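Side-chain contacts in Alp7A (Bacillus subtilis, PDB 5EC0), which binds adenine nucleotide and, as a bacterial actin relative, probably builds the cytoskeletal filaments that segregate a plasmid: residues S13-L18 with Y98-A103; F23-T28 with D360-N365; Y107-K112 with K166-K171; R67-G72 with E93-Y98. All blocks are in the same frame, centred on the assembly; numbering follows the deposited sequence.

Three of the four contacts use helix 95-112, which meets a different strand of one eight-stranded mixed sheet in each: interaction 4 at its start, interaction 1 in the middle, interaction 3 at its end. Interactions 1 and 3 are buried; interaction 1 is a methyl on a ring, interaction 3 a lysine bonded to an amide oxygen. Interaction 4, partly buried, mixes aromatic packing with a guanidinium over an imidazole. Interaction 2, a surface contact at the nucleotide, does not use the helix and carries the only salt bridge across any of the four pairs. It joins interaction 1 through the hairpin of strands 14-19 and 22-33, where Tyr15 O and Leu26 N are 2.9 Å apart, probably hydrogen-bonded.

Interaction 1: S13-L18 with Y98-A103; sequences SMYMNL and YVTFLA. With ADP (adenosine-5'-diphosphate), chain D.
Thr100 sets its methyl on the face of the Tyr15 ring, and that CH-pi contact carries most of the meeting between strand 14-19 and helix 95-112. CG2 lies 3.9 Å from the ring centroid, 28° off the ring normal, so it sits over the face but is shifted toward CG and CD2, the end near CB, where Tyr15 CD2 comes within 3.5 Å of Thr100 CG2. The two side chains slide past each other in opposite directions. At the far end of the ring, Tyr15 OH passes 4.0 Å from Phe101 CA, brushing the helix backbone.

What aims the groups is one torsion on each side. Tyr15 has CG trans to its N (chi1 167°), which carries the ring off the sheet and across to the helix. Thr100 points its methyl forward because its hydroxyl is turned back along the helix, where OG1 bonds to the carbonyl of Ile96. Further out, Met6 and Val8 of strand 2-10 also touch Tyr15, and its backbone pairs with Leu26 on the next strand.

At its start the strand comes from the phosphate-binding loop, and Met14 and Met16, on the side away from Tyr15, reach Arg362. Ser13, part of the ADP site, brings CB to 3.0 Å from the beta-phosphate oxygen O3B, in the loop joining strands 2-10 and 14-19, as in the first phosphate-binding hairpin of actin-like proteins. The Tyr15-Thr100 side is purely apolar in its contacts: no hydrogen bond crosses it, and the buried Tyr15 OH has no polar partner in the model, so this contact probably rests on shape and dispersion.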
# COMPACT_ATOMS: atom_id res chain seq x y z
N SER A 13 4.16 -1.00 5.33
CA SER A 13 5.47 -0.44 5.04
C SER A 13 5.37 1.03 4.62
O SER A 13 6.09 1.88 5.13
CB SER A 13 6.15 -1.24 3.93
OG SER A 13 7.36 -0.63 3.51
N MET A 14 4.45 1.30 3.71
CA MET A 14 4.20 2.65 3.22
C MET A 14 2.70 2.96 3.23
O MET A 14 1.89 2.13 2.85
CB MET A 14 4.75 2.82 1.79
CG MET A 14 6.26 2.65 1.62
SD MET A 14 7.30 3.86 2.48
CE MET A 14 6.96 5.34 1.56
N TYR A 15 2.37 4.15 3.70
CA TYR A 15 1.12 4.83 3.38
C TYR A 15 1.24 5.34 1.94
O TYR A 15 2.22 5.99 1.62
CB TYR A 15 0.89 5.99 4.36
CG TYR A 15 -0.19 6.96 3.96
CD1 TYR A 15 0.07 7.99 3.06
CD2 TYR A 15 -1.46 6.87 4.50
CE1 TYR A 15 -0.93 8.89 2.69
CE2 TYR A 15 -2.46 7.77 4.15
CZ TYR A 15 -2.19 8.77 3.23
OH TYR A 15 -3.17 9.65 2.88
N MET A 16 0.27 5.04 1.09
CA MET A 16 0.31 5.51 -0.30
C MET A 16 -1.04 6.06 -0.65
O MET A 16 -2.07 5.52 -0.21
CB MET A 16 0.71 4.38 -1.26
CG MET A 16 1.84 3.47 -0.76
SD MET A 16 2.23 2.20 -1.96
CE MET A 16 0.64 1.41 -2.09
N ASN A 17 -1.08 7.11 -1.45
CA ASN A 17 -2.39 7.63 -1.73
C ASN A 17 -2.38 8.28 -3.12
O ASN A 17 -1.35 8.79 -3.58
CB ASN A 17 -2.79 8.62 -0.61
CG ASN A 17 -1.98 9.90 -0.66
OD1 ASN A 17 -2.14 10.71 -1.58
ND2 ASN A 17 -0.91 9.91 0.08
N LEU A 18 -3.52 8.31 -3.78
CA LEU A 18 -3.65 9.13 -4.98
C LEU A 18 -4.66 10.23 -4.72
O LEU A 18 -5.81 9.97 -4.32
CB LEU A 18 -4.08 8.29 -6.18
CG LEU A 18 -3.16 7.23 -6.79
CD1 LEU A 18 -3.99 6.24 -7.62
CD2 LEU A 18 -2.15 7.94 -7.67
N TYR A 98 -5.73 7.22 10.74
CA TYR A 98 -6.45 8.48 10.76
C TYR A 98 -5.49 9.68 10.83
O TYR A 98 -5.63 10.66 10.08
CB TYR A 98 -7.43 8.49 11.94
CG TYR A 98 -8.12 9.80 12.17
CD1 TYR A 98 -9.12 10.25 11.31
CD2 TYR A 98 -7.81 10.58 13.28
CE1 TYR A 98 -9.76 11.46 11.52
CE2 TYR A 98 -8.45 11.79 13.51
CZ TYR A 98 -9.42 12.22 12.62
OH TYR A 98 -10.06 13.42 12.84
N VAL A 99 -4.51 9.61 11.73
CA VAL A 99 -3.52 10.69 11.85
C VAL A 99 -2.67 10.81 10.58
O VAL A 99 -2.42 11.90 10.08
CB VAL A 99 -2.63 10.48 13.09
CG1 VAL A 99 -1.40 11.40 13.07
CG2 VAL A 99 -3.46 10.69 14.37
N THR A 100 -2.26 9.68 10.02
CA THR A 100 -1.50 9.74 8.77
C THR A 100 -2.31 10.41 7.65
O THR A 100 -1.78 11.26 6.93
CB THR A 100 -1.05 8.34 8.33
OG1 THR A 100 -0.46 7.67 9.45
CG2 THR A 100 -0.01 8.45 7.23
N PHE A 101 -3.58 10.06 7.53
CA PHE A 101 -4.45 10.67 6.53
C PHE A 101 -4.51 12.20 6.66
O PHE A 101 -4.43 12.92 5.66
CB PHE A 101 -5.86 10.06 6.62
CG PHE A 101 -6.97 10.99 6.24
CD1 PHE A 101 -7.25 11.25 4.91
CD2 PHE A 101 -7.78 11.58 7.23
CE1 PHE A 101 -8.31 12.11 4.55
CE2 PHE A 101 -8.84 12.43 6.88
CZ PHE A 101 -9.10 12.69 5.55
N LEU A 102 -4.62 12.68 7.89
CA LEU A 102 -4.73 14.12 8.15
C LEU A 102 -3.48 14.87 7.74
O LEU A 102 -3.54 15.92 7.09
CB LEU A 102 -5.02 14.39 9.63
CG LEU A 102 -6.36 13.96 10.21
CD1 LEU A 102 -6.40 14.25 11.72
CD2 LEU A 102 -7.52 14.65 9.49
N ALA A 103 -2.33 14.32 8.14
CA ALA A 103 -1.03 14.87 7.79
C ALA A 103 -0.79 14.82 6.27
O ALA A 103 -0.29 15.78 5.68
CB ALA A 103 0.08 14.13 8.54
PB ADP D . 3.21 -4.27 3.28
O1B ADP D . 2.15 -3.18 3.14
O2B ADP D . 2.80 -5.50 4.08
O3B ADP D . 4.59 -3.81 3.67
PA ADP D . 3.78 -3.94 0.46
O1A ADP D . 3.76 -2.46 0.77
O2A ADP D . 3.03 -4.48 -0.74
O3A ADP D . 3.38 -4.82 1.77
O5' ADP D . 5.30 -4.42 0.33
C5' ADP D . 6.37 -3.74 0.97
C4' ADP D . 7.61 -4.28 0.28
O4' ADP D . 7.69 -3.68 -1.01
C3' ADP D . 8.92 -3.93 0.97
O3' ADP D . 9.37 -5.03 1.77
C2' ADP D . 9.89 -3.69 -0.16
O2' ADP D . 10.82 -4.77 -0.18
C1' ADP D . 9.05 -3.72 -1.43
N9 ADP D . 9.29 -2.58 -2.36
C8 ADP D . 9.47 -2.75 -3.68
N7 ADP D . 9.66 -1.56 -4.30
C5 ADP D . 9.59 -0.61 -3.35
C6 ADP D . 9.71 0.86 -3.37
N6 ADP D . 9.94 1.50 -4.55
N1 ADP D . 9.57 1.51 -2.19
C2 ADP D . 9.34 0.83 -1.04
N3 ADP D . 9.22 -0.51 -0.94
C4 ADP D . 9.34 -1.28 -2.06

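Interaction 2: F23-T28 with D360-N365; sequences FFELPT and DARLLN. With ADP (adenosine-5'-diphosphate), chain D.
Glu25 and Arg362 form an end-on, two-bond salt bridge beside the adenine of ADP. It spans the nucleotide cleft of the actin fold, joining strand 22-33 of the eight-stranded mixed sheet to the turn that leads from the five-stranded sheet into C-terminal helix 364-386. Arg362 NH1 gives to Glu25 OE1 at 2.8 Å and NH2 to OE2 at the same length, both bonds nearly straight. Both oxygens lie close to the guanidinium plane and are met on their syn sides, and the two flat groups are only 21° from coplanar.

That grip fixes the guanidinium as a flat plate, one face of which lies roughly parallel to the purine: Arg362 NE is 3.3 Å from ADP C6, and NH2 is 3.4 Å from ADP N6. The chain bends at CG-CD (chi3 69°) to bring the plate over the base. The backbone N of Arg362 is hydrogen-bonded to Glu332 OE2, from another residue of the ADP pocket. An alanine here would remove both bonds and would probably leave the Glu25 carboxylate without its mate and the adenine without the guanidinium that lies against it.

Next to the ion pair is a small apolar touch. Leu363, at the N-cap position of helix 364-386, sends its methyls against the ring of Phe23, with CD2 3.8 Å from CE1 and CD1 over one face. Leu366 and Met16 touch this patch as well. The polar and apolar halves meet at Phe23 itself: Glu25 OE2 lies in the plane of that ring, at its edge, 3.9 Å from CZ.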
# COMPACT_ATOMS: atom_id res chain seq x y z
N PHE A 23 0.17 11.04 -7.15
CA PHE A 23 0.77 10.06 -6.25
C PHE A 23 1.86 10.61 -5.32
O PHE A 23 2.74 11.37 -5.74
CB PHE A 23 1.36 8.90 -7.07
CG PHE A 23 2.07 7.87 -6.23
CD1 PHE A 23 1.35 6.84 -5.62
CD2 PHE A 23 3.45 7.93 -6.04
CE1 PHE A 23 1.99 5.88 -4.83
CE2 PHE A 23 4.10 6.99 -5.25
CZ PHE A 23 3.37 5.96 -4.64
N PHE A 24 1.79 10.23 -4.04
CA PHE A 24 2.94 10.32 -3.14
C PHE A 24 2.72 9.31 -2.02
O PHE A 24 1.62 8.79 -1.85
CB PHE A 24 3.14 11.74 -2.58
CG PHE A 24 2.06 12.21 -1.65
CD1 PHE A 24 2.10 11.89 -0.30
CD2 PHE A 24 1.00 12.98 -2.12
CE1 PHE A 24 1.10 12.32 0.57
CE2 PHE A 24 0.01 13.44 -1.25
CZ PHE A 24 0.06 13.10 0.10
N GLU A 25 3.79 9.03 -1.28
CA GLU A 25 3.75 8.05 -0.21
C GLU A 25 4.63 8.50 0.95
O GLU A 25 5.49 9.35 0.80
CB GLU A 25 4.19 6.67 -0.72
CG GLU A 25 5.47 6.66 -1.53
CD GLU A 25 5.88 5.25 -1.95
OE1 GLU A 25 5.35 4.28 -1.37
OE2 GLU A 25 6.74 5.09 -2.85
N LEU A 26 4.37 7.92 2.12
CA LEU A 26 5.01 8.30 3.37
C LEU A 26 5.32 7.04 4.12
O LEU A 26 4.55 6.08 4.04
CB LEU A 26 4.09 9.17 4.24
CG LEU A 26 3.48 10.48 3.75
CD1 LEU A 26 2.39 10.95 4.71
CD2 LEU A 26 4.56 11.52 3.60
N PRO A 27 6.43 7.04 4.87
CA PRO A 27 6.68 5.95 5.83
C PRO A 27 5.50 5.83 6.78
O PRO A 27 4.90 6.85 7.12
CB PRO A 27 7.95 6.40 6.55
CG PRO A 27 8.63 7.31 5.59
CD PRO A 27 7.55 8.00 4.81
N THR A 28 5.18 4.62 7.22
CA THR A 28 3.98 4.36 8.02
C THR A 28 4.07 4.87 9.47
O THR A 28 3.06 5.09 10.13
CB THR A 28 3.64 2.84 8.01
OG1 THR A 28 3.36 2.43 6.67
CG2 THR A 28 2.43 2.52 8.87
N ASP A 360 3.27 -2.77 -12.13
CA ASP A 360 2.71 -1.93 -11.06
C ASP A 360 2.25 -2.79 -9.89
O ASP A 360 1.23 -2.48 -9.25
CB ASP A 360 1.54 -1.07 -11.56
CG ASP A 360 1.93 -0.16 -12.71
OD1 ASP A 360 2.98 0.50 -12.61
OD2 ASP A 360 1.18 -0.11 -13.70
N ALA A 361 2.98 -3.88 -9.64
CA ALA A 361 2.62 -4.82 -8.59
C ALA A 361 2.50 -4.13 -7.23
O ALA A 361 1.55 -4.38 -6.50
CB ALA A 361 3.63 -5.95 -8.53
N ARG A 362 3.44 -3.26 -6.89
CA ARG A 362 3.36 -2.59 -5.60
C ARG A 362 2.13 -1.66 -5.49
O ARG A 362 1.58 -1.48 -4.41
CB ARG A 362 4.63 -1.79 -5.31
CG ARG A 362 4.72 -1.34 -3.87
CD ARG A 362 6.15 -0.87 -3.49
NE ARG A 362 6.54 0.38 -4.15
CZ ARG A 362 6.40 1.58 -3.60
NH1 ARG A 362 5.89 1.69 -2.38
NH2 ARG A 362 6.78 2.68 -4.24
N LEU A 363 1.69 -1.10 -6.61
CA LEU A 363 0.62 -0.11 -6.57
C LEU A 363 -0.74 -0.63 -7.02
O LEU A 363 -1.70 0.14 -7.11
CB LEU A 363 0.98 1.10 -7.43
CG LEU A 363 2.23 1.90 -7.02
CD1 LEU A 363 2.33 3.22 -7.80
CD2 LEU A 363 2.26 2.14 -5.53
N LEU A 364 -0.84 -1.94 -7.27
CA LEU A 364 -2.06 -2.51 -7.89
C LEU A 364 -3.33 -2.28 -7.05
O LEU A 364 -4.38 -1.91 -7.60
CB LEU A 364 -1.87 -4.01 -8.16
CG LEU A 364 -2.70 -4.57 -9.31
CD1 LEU A 364 -2.24 -3.95 -10.64
CD2 LEU A 364 -2.63 -6.10 -9.39
N ASN A 365 -3.26 -2.51 -5.74
CA ASN A 365 -4.42 -2.25 -4.87
C ASN A 365 -4.89 -0.78 -5.00
O ASN A 365 -6.08 -0.52 -5.25
CB ASN A 365 -4.08 -2.56 -3.40
CG ASN A 365 -4.19 -4.05 -3.07
OD1 ASN A 365 -5.08 -4.75 -3.55
ND2 ASN A 365 -3.27 -4.54 -2.25
PB ADP D . 3.21 -4.27 3.28
O1B ADP D . 2.15 -3.18 3.14
O2B ADP D . 2.80 -5.50 4.08
O3B ADP D . 4.59 -3.81 3.67
PA ADP D . 3.78 -3.94 0.46
O1A ADP D . 3.76 -2.46 0.77
O2A ADP D . 3.03 -4.48 -0.74
O3A ADP D . 3.38 -4.82 1.77
O5' ADP D . 5.30 -4.42 0.33
C5' ADP D . 6.37 -3.74 0.97
C4' ADP D . 7.61 -4.28 0.28
O4' ADP D . 7.69 -3.68 -1.01
C3' ADP D . 8.92 -3.93 0.97
O3' ADP D . 9.37 -5.03 1.77
C2' ADP D . 9.89 -3.69 -0.16
O2' ADP D . 10.82 -4.77 -0.18
C1' ADP D . 9.05 -3.72 -1.43
N9 ADP D . 9.29 -2.58 -2.36
C8 ADP D . 9.47 -2.75 -3.68
N7 ADP D . 9.66 -1.56 -4.30
C5 ADP D . 9.59 -0.61 -3.35
C6 ADP D . 9.71 0.86 -3.37
N6 ADP D . 9.94 1.50 -4.55
N1 ADP D . 9.57 1.51 -2.19
C2 ADP D . 9.34 0.83 -1.04
N3 ADP D . 9.22 -0.51 -0.94
C4 ADP D . 9.34 -1.28 -2.06

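Interaction 3: Y107-K112 with K166-K171; sequences YYQALK and KELTIK
The carboxamide of Gln109 is the flat group here, and Lys166 and Leu168 both approach it from the same side. Leu168 CD1 lies on that side, beyond the CG-OE1 rim, 4.1 Å from Gln109 CD. Lys166 NZ comes in above the carbonyl plane, tilted 38° out of it, and bonds to Gln109 OE1 at 2.9 Å with a C=O...N angle of 115°, so it does not sit on a lone pair. At the amide's other end NE2 donates to Lys114 O. The amide is swung into place by the bend at CB-CG (chi2 -78°).

This joins the last turns of helix 95-112 to strand 166-179 in the eight-stranded mixed sheet of the actin-like fold. The helix packs there on Leu168 through aliphatic contacts too, with Gln109 CG 3.9 Å from Leu168 CD1 and Gln109 CB 4.1 Å from CD2; Val120 of the adjacent strand touches both residues.

The ammonium of Lys166 also bonds to the carbonyls of Asp117 and Arg115, so three oxygens hold it. A leucine in place of Gln109 would probably leave Lys166 NZ one acceptor short and Lys114 O without its donor.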
# COMPACT_ATOMS: atom_id res chain seq x y z
N TYR A 107 -0.33 18.00 3.90
CA TYR A 107 0.84 18.08 3.04
C TYR A 107 0.46 18.42 1.60
O TYR A 107 1.07 19.30 0.97
CB TYR A 107 1.62 16.77 3.06
CG TYR A 107 2.66 16.73 1.97
CD1 TYR A 107 3.73 17.61 1.98
CD2 TYR A 107 2.55 15.84 0.92
CE1 TYR A 107 4.69 17.59 0.98
CE2 TYR A 107 3.49 15.81 -0.09
CZ TYR A 107 4.56 16.69 -0.05
OH TYR A 107 5.49 16.67 -1.05
N TYR A 108 -0.54 17.72 1.08
CA TYR A 108 -0.98 17.97 -0.28
C TYR A 108 -1.52 19.39 -0.41
O TYR A 108 -1.29 20.05 -1.43
CB TYR A 108 -2.05 16.95 -0.69
CG TYR A 108 -2.57 17.16 -2.10
CD1 TYR A 108 -1.91 16.59 -3.19
CD2 TYR A 108 -3.71 17.91 -2.33
CE1 TYR A 108 -2.39 16.77 -4.48
CE2 TYR A 108 -4.19 18.11 -3.62
CZ TYR A 108 -3.53 17.53 -4.69
OH TYR A 108 -4.02 17.71 -5.98
N GLN A 109 -2.23 19.86 0.62
CA GLN A 109 -2.76 21.22 0.61
C GLN A 109 -1.63 22.24 0.56
O GLN A 109 -1.71 23.22 -0.18
CB GLN A 109 -3.64 21.48 1.83
CG GLN A 109 -4.52 22.70 1.69
CD GLN A 109 -3.80 24.05 1.91
OE1 GLN A 109 -2.95 24.19 2.80
NE2 GLN A 109 -4.14 25.03 1.08
N ALA A 110 -0.58 22.01 1.35
CA ALA A 110 0.56 22.92 1.39
C ALA A 110 1.33 22.90 0.07
O ALA A 110 1.79 23.94 -0.39
CB ALA A 110 1.49 22.56 2.53
N LEU A 111 1.45 21.72 -0.52
CA LEU A 111 2.16 21.56 -1.78
C LEU A 111 1.43 22.21 -2.95
O LEU A 111 2.03 22.98 -3.69
CB LEU A 111 2.39 20.07 -2.09
CG LEU A 111 3.29 19.71 -3.28
CD1 LEU A 111 4.73 20.20 -3.05
CD2 LEU A 111 3.27 18.21 -3.56
N LYS A 112 0.15 21.91 -3.11
CA LYS A 112 -0.58 22.31 -4.31
C LYS A 112 -1.58 23.46 -4.11
O LYS A 112 -2.16 23.93 -5.08
CB LYS A 112 -1.34 21.11 -4.89
CG LYS A 112 -0.50 19.87 -5.11
CD LYS A 112 0.41 20.01 -6.33
CE LYS A 112 0.85 18.62 -6.83
NZ LYS A 112 1.52 18.63 -8.17
N LYS A 166 -0.83 26.17 10.40
CA LYS A 166 -2.25 26.50 10.22
C LYS A 166 -3.07 25.39 10.85
O LYS A 166 -2.57 24.28 11.05
CB LYS A 166 -2.63 26.66 8.74
CG LYS A 166 -2.47 25.39 7.91
CD LYS A 166 -3.17 25.50 6.55
CE LYS A 166 -2.46 26.50 5.64
NZ LYS A 166 -3.14 26.63 4.32
N GLU A 167 -4.33 25.69 11.16
CA GLU A 167 -5.31 24.64 11.41
C GLU A 167 -6.19 24.43 10.18
O GLU A 167 -6.89 25.34 9.72
CB GLU A 167 -6.18 24.97 12.63
CG GLU A 167 -7.00 23.78 13.09
CD GLU A 167 -7.77 24.06 14.37
OE1 GLU A 167 -8.19 25.23 14.58
OE2 GLU A 167 -7.96 23.11 15.17
N LEU A 168 -6.14 23.22 9.64
CA LEU A 168 -6.86 22.91 8.42
C LEU A 168 -8.14 22.17 8.77
O LEU A 168 -8.11 21.16 9.49
CB LEU A 168 -5.97 22.07 7.50
CG LEU A 168 -6.24 21.89 6.01
CD1 LEU A 168 -5.93 23.16 5.25
CD2 LEU A 168 -5.38 20.75 5.50
N THR A 169 -9.27 22.68 8.29
CA THR A 169 -10.51 21.90 8.36
C THR A 169 -10.65 21.05 7.11
O THR A 169 -10.55 21.55 5.99
CB THR A 169 -11.75 22.80 8.52
OG1 THR A 169 -11.59 23.61 9.68
CG2 THR A 169 -13.01 21.97 8.68
N ILE A 170 -10.85 19.74 7.30
CA ILE A 170 -10.99 18.79 6.20
C ILE A 170 -12.37 18.13 6.23
O ILE A 170 -12.73 17.46 7.21
CB ILE A 170 -9.88 17.68 6.27
CG1 ILE A 170 -8.49 18.30 6.13
CG2 ILE A 170 -10.09 16.62 5.22
CD1 ILE A 170 -7.37 17.42 6.68
N LYS A 171 -13.14 18.34 5.16
CA LYS A 171 -14.50 17.81 5.06
C LYS A 171 -14.62 16.73 4.02
O LYS A 171 -14.45 16.97 2.82
CB LYS A 171 -15.50 18.93 4.75
CG LYS A 171 -15.72 19.90 5.92
CD LYS A 171 -16.39 21.18 5.47
CE LYS A 171 -16.73 22.07 6.64
NZ LYS A 171 -17.17 23.42 6.19

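Interaction 4: R67-G72 with E93-Y98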
# COMPACT_ATOMS: atom_id res chain seq x y z
N ARG A 67 -3.70 16.18 20.77
CA ARG A 67 -2.51 15.34 20.83
C ARG A 67 -1.53 15.58 19.66
O ARG A 67 -1.93 15.97 18.56
CB ARG A 67 -2.93 13.87 20.90
CG ARG A 67 -3.62 13.54 22.24
CD ARG A 67 -4.44 12.26 22.17
NE ARG A 67 -3.61 11.11 21.81
CZ ARG A 67 -4.09 9.89 21.59
NH1 ARG A 67 -5.39 9.66 21.68
NH2 ARG A 67 -3.26 8.90 21.27
N TYR A 68 -0.25 15.36 19.94
CA TYR A 68 0.84 15.78 19.06
C TYR A 68 1.56 14.57 18.44
O TYR A 68 1.97 13.65 19.16
CB TYR A 68 1.82 16.68 19.84
CG TYR A 68 1.16 17.92 20.43
CD1 TYR A 68 0.47 17.86 21.64
CD2 TYR A 68 1.20 19.14 19.76
CE1 TYR A 68 -0.16 18.99 22.16
CE2 TYR A 68 0.59 20.27 20.28
CZ TYR A 68 -0.09 20.19 21.47
OH TYR A 68 -0.71 21.32 21.97
N PHE A 69 1.71 14.56 17.12
CA PHE A 69 2.25 13.40 16.42
C PHE A 69 3.34 13.75 15.42
O PHE A 69 3.20 14.69 14.64
CB PHE A 69 1.15 12.64 15.65
CG PHE A 69 -0.01 12.21 16.51
CD1 PHE A 69 -1.10 13.06 16.70
CD2 PHE A 69 -0.01 10.97 17.12
CE1 PHE A 69 -2.17 12.67 17.50
CE2 PHE A 69 -1.07 10.57 17.92
CZ PHE A 69 -2.15 11.43 18.11
N LEU A 70 4.41 12.96 15.45
CA LEU A 70 5.37 12.90 14.36
C LEU A 70 4.87 11.87 13.35
O LEU A 70 4.50 10.76 13.73
CB LEU A 70 6.77 12.51 14.87
CG LEU A 70 7.38 13.43 15.93
CD1 LEU A 70 8.64 12.82 16.59
CD2 LEU A 70 7.70 14.78 15.32
N VAL A 71 4.87 12.24 12.07
CA VAL A 71 4.33 11.40 11.02
C VAL A 71 5.34 11.17 9.89
O VAL A 71 5.99 12.11 9.43
CB VAL A 71 3.07 12.01 10.39
CG1 VAL A 71 2.53 11.09 9.30
CG2 VAL A 71 2.02 12.36 11.46
N GLY A 72 5.44 9.94 9.42
CA GLY A 72 6.29 9.65 8.28
C GLY A 72 7.76 9.68 8.64
O GLY A 72 8.16 9.25 9.73
N GLU A 93 -9.67 0.65 14.67
CA GLU A 93 -9.71 1.23 16.01
C GLU A 93 -8.44 2.00 16.39
O GLU A 93 -8.43 2.76 17.36
CB GLU A 93 -10.00 0.12 17.02
CG GLU A 93 -11.36 -0.52 16.80
CD GLU A 93 -11.56 -1.78 17.62
OE1 GLU A 93 -10.54 -2.40 17.97
OE2 GLU A 93 -12.72 -2.13 17.92
N SER A 94 -7.37 1.81 15.62
CA SER A 94 -6.14 2.55 15.82
C SER A 94 -6.19 3.94 15.20
O SER A 94 -6.73 4.12 14.11
CB SER A 94 -4.96 1.79 15.23
OG SER A 94 -3.83 2.64 15.13
N HIS A 95 -5.62 4.92 15.89
CA HIS A 95 -5.60 6.30 15.43
C HIS A 95 -4.53 6.54 14.36
O HIS A 95 -4.57 7.55 13.65
CB HIS A 95 -5.35 7.23 16.62
CG HIS A 95 -4.07 6.94 17.34
ND1 HIS A 95 -4.01 6.10 18.43
CD2 HIS A 95 -2.80 7.35 17.11
CE1 HIS A 95 -2.76 6.02 18.86
NE2 HIS A 95 -2.01 6.77 18.07
N ILE A 96 -3.58 5.62 14.25
CA ILE A 96 -2.47 5.78 13.32
C ILE A 96 -2.88 6.04 11.84
O ILE A 96 -2.37 6.98 11.23
CB ILE A 96 -1.51 4.57 13.40
CG1 ILE A 96 -0.76 4.59 14.73
CG2 ILE A 96 -0.52 4.55 12.22
CD1 ILE A 96 0.14 3.38 14.93
N PRO A 97 -3.79 5.22 11.27
CA PRO A 97 -4.19 5.56 9.89
C PRO A 97 -4.86 6.93 9.78
O PRO A 97 -4.61 7.69 8.85
CB PRO A 97 -5.20 4.45 9.52
CG PRO A 97 -4.95 3.36 10.48
CD PRO A 97 -4.45 3.99 11.75
N TYR A 98 -5.73 7.22 10.74
CA TYR A 98 -6.45 8.48 10.76
C TYR A 98 -5.49 9.68 10.83
O TYR A 98 -5.63 10.66 10.08
CB TYR A 98 -7.43 8.49 11.94
CG TYR A 98 -8.12 9.80 12.17
CD1 TYR A 98 -9.12 10.25 11.31
CD2 TYR A 98 -7.81 10.58 13.28
CE1 TYR A 98 -9.76 11.46 11.52
CE2 TYR A 98 -8.45 11.79 13.51
CZ TYR A 98 -9.42 12.22 12.62
OH TYR A 98 -10.06 13.42 12.84
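His95 takes part in both of the contacts here, meeting Arg67 and Phe69 of strand 65-71 with one ring. The aromatic one is oblique: the Phe69 and His95 ring centroids are 5.6 Å apart with the planes at 44°, and Phe69 CE2 comes 3.7 Å from His95 CD2. Placing CG between the backbone N and carbonyl (chi1 58°) is what brings the imidazole round to the strand.

The second contact is a guanidinium nitrogen over a ring. Arg67 NH2 hangs over one face of the imidazole, toward its rim, 3.8 Å from His95 CE1, while the guanidinium plane is turned 67° from the ring. No hydrogen bond joins them; the nitrogen's charge partner is Glu32, on the neighbouring strand 22-33.

Capping chemistry holds the helix start: Ser94, at the N-cap position, accepts from Ile96 N through OG at 3.1 Å, and its carbonyl takes a bond from Lys150 NZ. Phe69 meanwhile continues inward onto Val99 and Val30. The whole is the capped N-terminus of helix 95-112 laid against the eight-stranded mixed sheet, the helix-on-sheet packing of an actin-like domain, away from the nucleotide site.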